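Local coordinates for protein YohF (Salmonella typhimurium, PDB 6WON) that probably acts as an acetoin dehydrogenase, an oxidoreductase of the short-chain dehydrogenase/reductase family, at residues 182-187 against 238-243. Sequence-based numbering, arbitrary orientation.
Sequences AVAPGA and SLIVDG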
# COMPACT_ATOMS: atom_id res chain seq x y z
N ALA B 182 9.86 -9.39 -5.62
CA ALA B 182 9.00 -10.45 -5.13
C ALA B 182 7.88 -10.72 -6.13
O ALA B 182 7.32 -9.79 -6.72
CB ALA B 182 8.39 -10.08 -3.77
N VAL B 183 7.55 -12.00 -6.32
CA VAL B 183 6.30 -12.43 -6.94
C VAL B 183 5.44 -13.02 -5.84
O VAL B 183 5.89 -13.91 -5.10
CB VAL B 183 6.53 -13.45 -8.07
CG1 VAL B 183 5.19 -13.94 -8.62
CG2 VAL B 183 7.36 -12.84 -9.18
N ALA B 184 4.20 -12.55 -5.74
CA ALA B 184 3.32 -12.79 -4.59
C ALA B 184 2.11 -13.57 -5.07
O ALA B 184 1.11 -12.97 -5.51
CB ALA B 184 2.90 -11.46 -3.95
N PRO B 185 2.14 -14.91 -5.04
CA PRO B 185 1.02 -15.68 -5.57
C PRO B 185 -0.20 -15.60 -4.66
O PRO B 185 -0.09 -15.47 -3.44
CB PRO B 185 1.56 -17.12 -5.64
CG PRO B 185 3.07 -16.97 -5.59
CD PRO B 185 3.28 -15.78 -4.67
N GLY B 186 -1.38 -15.66 -5.28
CA GLY B 186 -2.60 -15.92 -4.53
C GLY B 186 -2.69 -17.41 -4.28
O GLY B 186 -1.66 -18.04 -4.03
N ALA B 187 -3.88 -17.99 -4.38
CA ALA B 187 -4.04 -19.42 -4.17
C ALA B 187 -3.69 -20.16 -5.46
O ALA B 187 -4.31 -19.94 -6.50
CB ALA B 187 -5.47 -19.75 -3.74
N SER B 238 6.77 -5.83 -5.50
CA SER B 238 6.04 -7.05 -5.16
C SER B 238 4.92 -7.20 -6.19
O SER B 238 3.93 -6.47 -6.15
CB SER B 238 5.49 -6.99 -3.74
OG SER B 238 4.91 -8.23 -3.34
N LEU B 239 5.09 -8.15 -7.12
CA LEU B 239 4.17 -8.30 -8.25
C LEU B 239 3.19 -9.41 -7.90
O LEU B 239 3.57 -10.58 -7.77
CB LEU B 239 4.94 -8.61 -9.54
CG LEU B 239 6.08 -7.65 -9.93
CD1 LEU B 239 6.47 -7.84 -11.40
CD2 LEU B 239 5.66 -6.20 -9.70
N ILE B 240 1.92 -9.05 -7.75
CA ILE B 240 0.92 -9.94 -7.18
C ILE B 240 0.15 -10.63 -8.29
O ILE B 240 -0.42 -9.98 -9.17
CB ILE B 240 -0.03 -9.17 -6.25
CG1 ILE B 240 0.76 -8.57 -5.07
CG2 ILE B 240 -1.17 -10.06 -5.78
CD1 ILE B 240 -0.09 -7.61 -4.21
N VAL B 241 0.13 -11.95 -8.25
CA VAL B 241 -0.55 -12.79 -9.24
C VAL B 241 -1.58 -13.59 -8.47
O VAL B 241 -1.28 -14.63 -7.89
CB VAL B 241 0.43 -13.71 -9.99
CG1 VAL B 241 -0.31 -14.60 -10.96
CG2 VAL B 241 1.51 -12.89 -10.72
N ASP B 242 -2.83 -13.09 -8.43
CA ASP B 242 -3.75 -13.65 -7.45
C ASP B 242 -5.19 -13.75 -7.93
O ASP B 242 -6.10 -13.89 -7.10
CB ASP B 242 -3.70 -12.80 -6.17
CG ASP B 242 -4.29 -11.41 -6.37
OD1 ASP B 242 -4.58 -11.00 -7.52
OD2 ASP B 242 -4.47 -10.71 -5.35
N GLY B 243 -5.43 -13.67 -9.24
CA GLY B 243 -6.79 -13.73 -9.77
C GLY B 243 -7.76 -12.75 -9.14
O GLY B 243 -8.97 -13.01 -9.07
O HOH W 1 -5.93 -16.36 -5.77
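Strands 182-185 and 238-241 run parallel at 25°, pairing Ala182 with Ser238 through Pro185 with Val241, and four backbone hydrogen bonds join them. Leu239 makes the first two bonds of the ladder: its N donates to Ala182 O at 2.8 Å, nearly straight at 173°, while its O receives Ala184 N at 2.9 Å. Val241 makes the other two: Ala184 O accepts Val241 N, and Val241 O takes Gly186 N at 2.8 Å, carrying the ladder one residue past the end of strand 182-185. A water next bridges Ala187 N and Asp242 O.

On one face, Ala184 CB lies 3.8 Å from Ile240 CG1 and also touches Ser238 OG. That hydroxyl, anti to its backbone N (chi1 -173°), lies alongside the methyls of Ala182 and Ala184, about equally far from both, and is hydrogen-bonded to Glu145 and His146. On the other face, Val183 CG1 meets Val241 CG2 loosely at 4.4 Å. Beyond the strands, Asp242 CB packs 3.7 Å from Gly186 CA, while the carboxylate turns away to the backbone N of Gly244 and Met246.

These are the last two strands of the seven-stranded parallel Rossmann-fold sheet. Helix 216-226, on the connection between them, covers the face of Val183, Pro185, Leu239 and Val241; strand 135-140 flanks 178-185, and strand 238-241 is the edge of the sheet within this chain, where Leu239 packs against Leu239 of the second subunit.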